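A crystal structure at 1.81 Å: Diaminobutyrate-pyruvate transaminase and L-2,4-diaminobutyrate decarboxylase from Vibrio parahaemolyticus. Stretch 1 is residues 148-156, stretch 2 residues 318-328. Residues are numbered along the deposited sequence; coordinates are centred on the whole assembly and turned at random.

Stretch 1, residues 148-156: WLCDKYDLS
Stretch 2 (318-328) SISVDFHKLFY

The contact between residues 148-156 and 318-328 contains no hydrogen bond, although its central residue is a tyrosine: the hydroxyl of Tyr153 has only apolar neighbours in stretch 2, where OH lies 3.7 Å from CG1 of Val321 and 4.1 Å from CZ of Phe327. That hydroxyl is satisfied by a hydrogen bond elsewhere in the structure, so towards stretch 2 it acts through packing alone. It meets the Phe327 ring at its edge, near the ring plane.

Stretch 1 carries the last turn of a helix, which enters from earlier in the chain and runs through Lys152. Phi/psi stay near -60/-45 from Trp148 to Cys150, with Lys152 N bonded to Trp148 O (3.0 Å) and Tyr153 N to Leu149 O (3.1 Å). Tyr153 relaxes to -92/4, and Asp154 takes a positive phi (62/36). A Schellman motif closes the turn, with Leu155 N donating to Cys150 O at 3.1 Å and Asp154 N to Asp151 O at 2.9 Å. The chain then leaves extended, at -78/164 for Leu155.

Stretch 2 is a strand from Ser318 to Asp322, followed by two type I turns, Asp322 to Lys325 and Lys325 to Tyr328. The first has a weak bond from Lys325 N to Asp322 O (3.3 Å) and a salt bridge between Lys325 NZ and Asp322 OD2 (2.9 Å); in the second, Tyr328 N donates to Lys325 O at 3.1 Å. Tyr328 has positive phi (65/16).

The two segments run in opposite senses. Leu149 CA lies 9.4 Å from Val321 CA, Tyr153 CA 9.2 Å from Ile319 CA, and Leu155 CA 10.1 Å from Ser318 CA, spacings that leave room for side chains from both sides. Strand alternation turns Ile319 and Val321 toward stretch 1, while Ser318 points away.

Leu149 (m, t) makes the closest approach, its CD1 sitting 3.3 Å from CZ of Phe323, at the ring edge and near its plane. The CA-to-CB bond of Phe323 points sideways, but chi1 of -57° and chi2 of -75° bring the end of its ring nearer. Tyr153 (chi1 -73°, chi2 -81°) has the largest covered area; its CE2 lies 3.9 Å from CG2 of Val321 (chi1 t), which approaches the ring obliquely. Ile319 (m, t) serves two neighbours through one methyl: its CD1 is 3.7 Å from CD2 of Leu155 (m, t) and 4.4 Å from CB of Tyr153. Phe327 adopts chi1 -71° and chi2 -101°. Together the stretches bury 305 Å².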

# COMPACT_ATOMS: atom_id res chain seq x y z
N TRP A 148 12.45 -1.97 -17.33
CA TRP A 148 13.65 -2.74 -16.99
C TRP A 148 13.23 -4.16 -16.54
O TRP A 148 13.80 -5.17 -16.97
CB TRP A 148 14.43 -2.00 -15.88
CG TRP A 148 15.70 -2.65 -15.41
CD1 TRP A 148 16.91 -2.62 -16.04
CD2 TRP A 148 15.88 -3.42 -14.21
NE1 TRP A 148 17.82 -3.35 -15.33
CE2 TRP A 148 17.23 -3.87 -14.21
CE3 TRP A 148 15.01 -3.85 -13.18
CZ2 TRP A 148 17.76 -4.65 -13.17
CZ3 TRP A 148 15.52 -4.65 -12.16
CH2 TRP A 148 16.89 -5.04 -12.15
N LEU A 149 12.23 -4.23 -15.68
CA LEU A 149 11.77 -5.52 -15.14
C LEU A 149 11.29 -6.41 -16.28
O LEU A 149 11.60 -7.59 -16.34
CB LEU A 149 10.59 -5.27 -14.17
CG LEU A 149 10.99 -4.72 -12.81
CD1 LEU A 149 9.71 -4.34 -12.02
CD2 LEU A 149 11.86 -5.79 -12.08
N CYS A 150 10.51 -5.83 -17.17
CA CYS A 150 9.97 -6.58 -18.33
C CYS A 150 11.11 -7.20 -19.15
O CYS A 150 11.01 -8.35 -19.56
CB CYS A 150 9.09 -5.66 -19.18
SG CYS A 150 7.48 -5.33 -18.35
N ASP A 151 12.20 -6.46 -19.33
CA ASP A 151 13.46 -7.00 -19.93
C ASP A 151 14.06 -8.20 -19.18
O ASP A 151 14.38 -9.26 -19.79
CB ASP A 151 14.46 -5.85 -20.14
CG ASP A 151 15.86 -6.06 -19.46
OD1 ASP A 151 16.12 -5.26 -18.50
OD2 ASP A 151 16.68 -6.95 -19.92
N LYS A 152 14.16 -8.04 -17.87
CA LYS A 152 14.81 -9.02 -17.02
C LYS A 152 14.07 -10.34 -17.08
O LYS A 152 14.71 -11.40 -17.06
CB LYS A 152 14.94 -8.50 -15.59
CG LYS A 152 15.99 -7.41 -15.41
CD LYS A 152 17.38 -7.92 -15.90
CE LYS A 152 18.46 -6.88 -15.78
NZ LYS A 152 19.77 -7.37 -16.33
N TYR A 153 12.74 -10.29 -17.22
CA TYR A 153 11.91 -11.50 -17.29
C TYR A 153 11.70 -11.96 -18.75
O TYR A 153 10.94 -12.91 -18.99
CB TYR A 153 10.56 -11.32 -16.54
CG TYR A 153 10.75 -11.33 -15.03
CD1 TYR A 153 10.87 -12.52 -14.33
CD2 TYR A 153 10.86 -10.13 -14.31
CE1 TYR A 153 11.10 -12.52 -12.96
CE2 TYR A 153 11.08 -10.13 -12.94
CZ TYR A 153 11.21 -11.32 -12.27
OH TYR A 153 11.44 -11.32 -10.90
N ASP A 154 12.34 -11.27 -19.70
CA ASP A 154 12.33 -11.67 -21.13
C ASP A 154 10.92 -11.66 -21.75
O ASP A 154 10.59 -12.50 -22.59
CB ASP A 154 13.01 -13.05 -21.30
CG ASP A 154 14.48 -13.01 -20.95
OD1 ASP A 154 15.18 -12.12 -21.47
OD2 ASP A 154 14.94 -13.85 -20.13
N LEU A 155 10.08 -10.71 -21.33
CA LEU A 155 8.71 -10.62 -21.81
C LEU A 155 8.65 -10.01 -23.21
O LEU A 155 9.64 -9.42 -23.67
CB LEU A 155 7.85 -9.80 -20.82
CG LEU A 155 7.85 -10.24 -19.34
CD1 LEU A 155 7.00 -9.29 -18.49
CD2 LEU A 155 7.37 -11.68 -19.15
N SER A 156 7.51 -10.18 -23.89
CA SER A 156 7.29 -9.70 -25.29
C SER A 156 7.36 -8.19 -25.46
O SER A 156 7.38 -7.41 -24.48
CB SER A 156 5.93 -10.21 -25.88
OG SER A 156 4.74 -9.53 -25.37
N SER A 318 0.67 -13.18 -16.63
CA SER A 318 0.96 -12.20 -15.60
C SER A 318 1.97 -12.77 -14.61
O SER A 318 2.02 -14.00 -14.43
CB SER A 318 -0.32 -11.77 -14.87
OG SER A 318 -1.02 -12.89 -14.31
N ILE A 319 2.75 -11.88 -13.99
CA ILE A 319 3.77 -12.27 -13.02
C ILE A 319 3.75 -11.29 -11.86
O ILE A 319 3.84 -10.07 -12.06
CB ILE A 319 5.16 -12.20 -13.61
CG1 ILE A 319 5.31 -13.11 -14.87
CG2 ILE A 319 6.24 -12.53 -12.55
CD1 ILE A 319 6.51 -12.75 -15.70
N SER A 320 3.62 -11.83 -10.65
CA SER A 320 3.85 -10.99 -9.49
C SER A 320 5.29 -11.13 -8.93
O SER A 320 5.87 -12.22 -8.88
CB SER A 320 2.77 -11.06 -8.47
OG SER A 320 2.58 -12.32 -7.94
N VAL A 321 5.85 -9.99 -8.60
CA VAL A 321 7.24 -9.84 -8.16
C VAL A 321 7.17 -9.05 -6.84
O VAL A 321 6.55 -7.98 -6.79
CB VAL A 321 8.11 -9.02 -9.19
CG1 VAL A 321 9.56 -8.97 -8.72
CG2 VAL A 321 7.99 -9.56 -10.61
N ASP A 322 7.71 -9.61 -5.76
CA ASP A 322 7.76 -8.90 -4.48
C ASP A 322 9.17 -8.48 -4.15
O ASP A 322 9.96 -9.33 -3.78
CB ASP A 322 7.27 -9.79 -3.34
CG ASP A 322 5.98 -9.31 -2.77
OD1 ASP A 322 5.45 -8.33 -3.34
OD2 ASP A 322 5.48 -9.93 -1.79
N PHE A 323 9.47 -7.19 -4.31
CA PHE A 323 10.80 -6.67 -4.02
C PHE A 323 11.09 -6.63 -2.52
O PHE A 323 12.26 -6.65 -2.12
CB PHE A 323 10.97 -5.29 -4.61
CG PHE A 323 10.73 -5.24 -6.09
CD1 PHE A 323 11.68 -5.75 -6.97
CD2 PHE A 323 9.55 -4.71 -6.60
CE1 PHE A 323 11.46 -5.73 -8.33
CE2 PHE A 323 9.30 -4.68 -7.95
CZ PHE A 323 10.25 -5.18 -8.83
N HIS A 324 10.04 -6.57 -1.70
CA HIS A 324 10.24 -6.51 -0.28
C HIS A 324 10.42 -7.89 0.31
O HIS A 324 10.36 -8.05 1.52
CB HIS A 324 9.16 -5.68 0.45
CG HIS A 324 7.76 -6.15 0.21
ND1 HIS A 324 7.29 -7.38 0.62
CD2 HIS A 324 6.70 -5.50 -0.33
CE1 HIS A 324 6.01 -7.48 0.33
NE2 HIS A 324 5.63 -6.36 -0.27
N LYS A 325 10.62 -8.88 -0.54
CA LYS A 325 11.09 -10.17 -0.07
C LYS A 325 12.60 -10.29 -0.42
O LYS A 325 13.45 -9.62 0.22
CB LYS A 325 10.22 -11.33 -0.60
CG LYS A 325 8.83 -11.40 0.07
CD LYS A 325 7.91 -12.41 -0.60
CE LYS A 325 6.71 -12.78 0.24
NZ LYS A 325 5.60 -11.80 0.39
N LEU A 326 12.94 -11.09 -1.42
CA LEU A 326 14.33 -11.42 -1.64
C LEU A 326 15.12 -10.31 -2.35
O LEU A 326 16.35 -10.37 -2.44
CB LEU A 326 14.38 -12.72 -2.44
CG LEU A 326 15.53 -13.72 -2.42
CD1 LEU A 326 16.12 -14.01 -1.04
CD2 LEU A 326 15.07 -15.00 -3.19
N PHE A 327 14.44 -9.27 -2.83
CA PHE A 327 15.16 -8.08 -3.35
C PHE A 327 15.55 -7.07 -2.25
O PHE A 327 16.16 -6.03 -2.53
CB PHE A 327 14.33 -7.33 -4.37
CG PHE A 327 14.14 -8.03 -5.72
CD1 PHE A 327 14.91 -7.66 -6.84
CD2 PHE A 327 13.12 -8.98 -5.90
CE1 PHE A 327 14.69 -8.25 -8.11
CE2 PHE A 327 12.91 -9.58 -7.12
CZ PHE A 327 13.68 -9.20 -8.24
N TYR A 328 15.18 -7.38 -1.01
CA TYR A 328 15.56 -6.58 0.18
C TYR A 328 15.03 -5.14 0.28
O TYR A 328 15.54 -4.34 1.07
CB TYR A 328 17.08 -6.53 0.27
CG TYR A 328 17.72 -7.89 0.22
CD1 TYR A 328 17.55 -8.81 1.26
CD2 TYR A 328 18.58 -8.23 -0.83
CE1 TYR A 328 18.17 -10.06 1.25
CE2 TYR A 328 19.24 -9.51 -0.84
CZ TYR A 328 19.01 -10.40 0.20
OH TYR A 328 19.61 -11.63 0.20